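Local coordinates for protein endonuclease 8-like L720 (Acanthamoeba polyphaga mimivirus, PDB 4MB7) that belongs to the endonuclease VIII-like family, whose members share a two-domain fold with a helix-two-turn-helix module, and carries a bound zinc ion, at residues A3-K12 against I219-E230. Numbering follows the deposited sequence.
Sequences APRIRITYEK and IDLLYESYKFRE. With SO4 (sulfate ion), chain C.
Y223 reaches from helix 219-230 past P4, R7 and I8 to E11 on helix 5-12. Y223 CB rests against P4 CG (4.0 Å); the proline ring, which follows a cis A3-P4 peptide bond, lies on the helix surface with its CB on I219 CG2 and its CD on L222 CB. With CG anti to the backbone N (chi1 -172°), the Y223 ring swings toward helix 5-12, bringing CD1 beside I8 CG1 and Y223 CE1 to 3.7 Å from R7 NE. The R7 guanidinium crosses the ring off-centre, R7 CZ lying 4.7 Å from the centroid of the Y223 ring, a cation-pi contact with the planes far from parallel. At the tip, Y223 OH donates to the syn lone pair of E11 OE1 (2.9 Å), which lies in the ring plane at its edge; E11 OE2 is meanwhile salt-bridged to R7 NE from above the carboxylate plane. E11 OE1 also accepts from a water that links it to Y226 OH.

These pairs join the N-terminal helix, which packs with I6 and T9 on the β-sheet of strands 40-47, 50-56 and 63-70, to the long helix 205-230 of the H2TH region; the axes of the two segments, taken N to C, lie 38° apart.

One turn on, I8 CG2 sits over one face of Y226 in a CH-pi contact, 3.8 Å from the centroid of the Y226 ring, while I8 CD1 covers the R5 guanidinium. R5 and R229 share a sulfate, probably from the crystallisation liquor: R5 NH2 and R229 NH2 both donate to sulfate O3, the latter at 2.8 Å, and K12 NZ reaches sulfate O4 at 3.0 Å.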
# COMPACT_ATOMS: atom_id res chain seq x y z
N ALA A 3 -2.71 -0.92 3.54
CA ALA A 3 -2.07 -1.59 4.66
C ALA A 3 -3.13 -2.28 5.53
O ALA A 3 -4.24 -1.77 5.68
CB ALA A 3 -1.26 -0.59 5.48
N PRO A 4 -2.79 -3.44 6.11
CA PRO A 4 -1.50 -4.13 6.01
C PRO A 4 -1.50 -5.23 4.95
O PRO A 4 -0.69 -6.15 5.04
CB PRO A 4 -1.37 -4.77 7.39
CG PRO A 4 -2.78 -5.15 7.73
CD PRO A 4 -3.67 -4.10 7.09
N ARG A 5 -2.38 -5.14 3.96
CA ARG A 5 -2.47 -6.16 2.91
C ARG A 5 -1.20 -6.23 2.06
O ARG A 5 -0.83 -7.29 1.56
CB ARG A 5 -3.70 -5.92 2.03
CG ARG A 5 -3.89 -6.94 0.91
CD ARG A 5 -3.91 -8.37 1.45
NE ARG A 5 -4.86 -8.55 2.54
CZ ARG A 5 -5.21 -9.73 3.05
NH1 ARG A 5 -4.69 -10.84 2.55
NH2 ARG A 5 -6.08 -9.79 4.04
N ILE A 6 -0.53 -5.09 1.89
CA ILE A 6 0.72 -5.06 1.14
C ILE A 6 1.81 -5.86 1.87
O ILE A 6 2.51 -6.67 1.27
CB ILE A 6 1.21 -3.62 0.87
CG1 ILE A 6 0.24 -2.89 -0.06
CG2 ILE A 6 2.59 -3.63 0.25
CD1 ILE A 6 -0.75 -2.02 0.66
N ARG A 7 1.93 -5.62 3.18
CA ARG A 7 2.86 -6.38 4.01
C ARG A 7 2.55 -7.87 3.97
O ARG A 7 3.45 -8.70 3.85
CB ARG A 7 2.82 -5.88 5.46
CG ARG A 7 3.56 -6.80 6.42
CD ARG A 7 3.60 -6.22 7.83
NE ARG A 7 4.00 -7.23 8.81
CZ ARG A 7 4.63 -6.95 9.95
NH1 ARG A 7 4.95 -5.70 10.25
NH2 ARG A 7 4.96 -7.93 10.78
N ILE A 8 1.26 -8.19 4.08
CA ILE A 8 0.81 -9.58 4.05
C ILE A 8 1.20 -10.27 2.75
O ILE A 8 1.68 -11.41 2.75
CB ILE A 8 -0.72 -9.66 4.26
CG1 ILE A 8 -1.08 -9.27 5.69
CG2 ILE A 8 -1.24 -11.06 3.94
CD1 ILE A 8 -2.57 -9.08 5.93
N THR A 9 1.01 -9.57 1.63
CA THR A 9 1.39 -10.10 0.32
C THR A 9 2.89 -10.31 0.26
O THR A 9 3.37 -11.34 -0.21
CB THR A 9 0.96 -9.14 -0.81
OG1 THR A 9 -0.46 -8.97 -0.77
CG2 THR A 9 1.36 -9.70 -2.17
N TYR A 10 3.63 -9.32 0.76
CA TYR A 10 5.09 -9.40 0.83
C TYR A 10 5.57 -10.61 1.64
O TYR A 10 6.46 -11.33 1.21
CB TYR A 10 5.65 -8.10 1.44
CG TYR A 10 7.03 -8.23 2.03
CD1 TYR A 10 8.15 -8.31 1.22
CD2 TYR A 10 7.21 -8.25 3.41
CE1 TYR A 10 9.42 -8.42 1.77
CE2 TYR A 10 8.47 -8.36 3.96
CZ TYR A 10 9.57 -8.44 3.14
OH TYR A 10 10.83 -8.55 3.68
N GLU A 11 4.96 -10.83 2.80
CA GLU A 11 5.34 -11.95 3.65
C GLU A 11 5.04 -13.29 3.00
O GLU A 11 5.72 -14.28 3.27
CB GLU A 11 4.65 -11.84 5.02
CG GLU A 11 5.13 -10.66 5.85
CD GLU A 11 4.36 -10.51 7.16
OE1 GLU A 11 3.24 -11.05 7.26
OE2 GLU A 11 4.88 -9.85 8.08
N LYS A 12 4.03 -13.33 2.14
CA LYS A 12 3.64 -14.56 1.47
C LYS A 12 4.56 -14.95 0.31
O LYS A 12 4.71 -16.13 0.01
CB LYS A 12 2.19 -14.47 0.96
CG LYS A 12 1.13 -14.62 2.04
CD LYS A 12 -0.27 -14.52 1.44
CE LYS A 12 -1.34 -14.66 2.51
NZ LYS A 12 -2.71 -14.53 1.93
N ILE A 219 -4.65 -0.84 11.81
CA ILE A 219 -3.74 -1.66 11.01
C ILE A 219 -3.34 -2.92 11.78
O ILE A 219 -3.29 -4.01 11.22
CB ILE A 219 -2.49 -0.87 10.59
CG1 ILE A 219 -2.86 0.21 9.57
CG2 ILE A 219 -1.43 -1.80 10.00
CD1 ILE A 219 -1.74 1.16 9.24
N ASP A 220 -3.06 -2.75 13.08
CA ASP A 220 -2.74 -3.88 13.95
C ASP A 220 -3.90 -4.87 14.02
O ASP A 220 -3.69 -6.08 13.98
CB ASP A 220 -2.41 -3.39 15.36
CG ASP A 220 -1.08 -2.68 15.44
OD1 ASP A 220 -0.23 -2.87 14.54
OD2 ASP A 220 -0.88 -1.92 16.42
N LEU A 221 -5.12 -4.35 14.13
CA LEU A 221 -6.31 -5.18 14.20
C LEU A 221 -6.52 -5.95 12.90
O LEU A 221 -6.85 -7.14 12.93
CB LEU A 221 -7.55 -4.33 14.51
CG LEU A 221 -7.67 -3.76 15.92
CD1 LEU A 221 -8.88 -2.84 16.03
CD2 LEU A 221 -7.76 -4.88 16.94
N LEU A 222 -6.34 -5.27 11.78
CA LEU A 222 -6.46 -5.92 10.47
C LEU A 222 -5.41 -7.01 10.31
O LEU A 222 -5.69 -8.07 9.75
CB LEU A 222 -6.33 -4.89 9.35
CG LEU A 222 -7.55 -3.99 9.11
CD1 LEU A 222 -7.18 -2.81 8.25
CD2 LEU A 222 -8.67 -4.79 8.47
N TYR A 223 -4.20 -6.76 10.79
CA TYR A 223 -3.13 -7.75 10.70
C TYR A 223 -3.40 -8.94 11.61
O TYR A 223 -3.16 -10.08 11.25
CB TYR A 223 -1.77 -7.13 11.02
CG TYR A 223 -0.62 -8.06 10.76
CD1 TYR A 223 -0.21 -8.34 9.46
CD2 TYR A 223 0.06 -8.67 11.80
CE1 TYR A 223 0.85 -9.19 9.21
CE2 TYR A 223 1.12 -9.53 11.56
CZ TYR A 223 1.51 -9.78 10.26
OH TYR A 223 2.56 -10.63 10.02
N GLU A 224 -3.91 -8.65 12.81
CA GLU A 224 -4.25 -9.69 13.77
C GLU A 224 -5.39 -10.57 13.24
O GLU A 224 -5.41 -11.78 13.47
CB GLU A 224 -4.64 -9.08 15.12
CG GLU A 224 -4.97 -10.10 16.21
CD GLU A 224 -3.75 -10.81 16.76
OE1 GLU A 224 -2.62 -10.50 16.32
OE2 GLU A 224 -3.92 -11.68 17.63
N SER A 225 -6.32 -9.95 12.52
CA SER A 225 -7.43 -10.68 11.92
C SER A 225 -6.92 -11.68 10.88
O SER A 225 -7.45 -12.78 10.75
CB SER A 225 -8.42 -9.72 11.27
OG SER A 225 -7.85 -9.09 10.13
N TYR A 226 -5.87 -11.29 10.16
CA TYR A 226 -5.23 -12.16 9.19
C TYR A 226 -4.52 -13.32 9.87
O TYR A 226 -4.59 -14.46 9.40
CB TYR A 226 -4.23 -11.36 8.34
CG TYR A 226 -3.17 -12.22 7.67
CD1 TYR A 226 -3.48 -12.98 6.55
CD2 TYR A 226 -1.87 -12.26 8.16
CE1 TYR A 226 -2.52 -13.76 5.94
CE2 TYR A 226 -0.91 -13.04 7.55
CZ TYR A 226 -1.23 -13.79 6.44
OH TYR A 226 -0.27 -14.56 5.83
N LYS A 227 -3.85 -13.03 10.98
CA LYS A 227 -3.14 -14.06 11.74
C LYS A 227 -4.11 -15.10 12.29
O LYS A 227 -3.78 -16.28 12.40
CB LYS A 227 -2.34 -13.42 12.88
CG LYS A 227 -1.20 -12.54 12.42
CD LYS A 227 -0.19 -13.33 11.60
N PHE A 228 -5.32 -14.65 12.63
CA PHE A 228 -6.36 -15.56 13.10
C PHE A 228 -6.85 -16.47 11.98
O PHE A 228 -6.96 -17.68 12.16
CB PHE A 228 -7.54 -14.76 13.68
CG PHE A 228 -7.46 -14.55 15.16
CD1 PHE A 228 -6.43 -13.82 15.72
CD2 PHE A 228 -8.42 -15.10 16.00
CE1 PHE A 228 -6.36 -13.63 17.09
CE2 PHE A 228 -8.35 -14.91 17.37
CZ PHE A 228 -7.32 -14.18 17.91
N ARG A 229 -7.12 -15.88 10.83
CA ARG A 229 -7.61 -16.62 9.68
C ARG A 229 -6.60 -17.67 9.26
O ARG A 229 -6.98 -18.76 8.88
CB ARG A 229 -7.89 -15.67 8.53
CG ARG A 229 -9.07 -14.76 8.78
CD ARG A 229 -9.52 -14.06 7.52
NE ARG A 229 -8.51 -13.17 6.97
CZ ARG A 229 -8.32 -11.90 7.33
NH1 ARG A 229 -9.08 -11.35 8.27
NH2 ARG A 229 -7.37 -11.19 6.75
N GLU A 230 -5.34 -17.33 9.36
CA GLU A 230 -4.30 -18.23 8.92
C GLU A 230 -4.31 -19.51 9.74
O GLU A 230 -3.94 -20.56 9.26
CB GLU A 230 -2.93 -17.56 8.91
CG GLU A 230 -2.79 -16.42 7.89
CD GLU A 230 -3.06 -16.82 6.44
OE1 GLU A 230 -2.63 -17.92 6.04
OE2 GLU A 230 -3.69 -16.05 5.71
S SO4 C . -6.59 -14.06 3.92
O1 SO4 C . -6.62 -15.12 4.95
O2 SO4 C . -7.45 -14.49 2.80
O3 SO4 C . -7.13 -12.82 4.50
O4 SO4 C . -5.21 -13.87 3.43
O HOH W 1 2.42 -13.48 7.24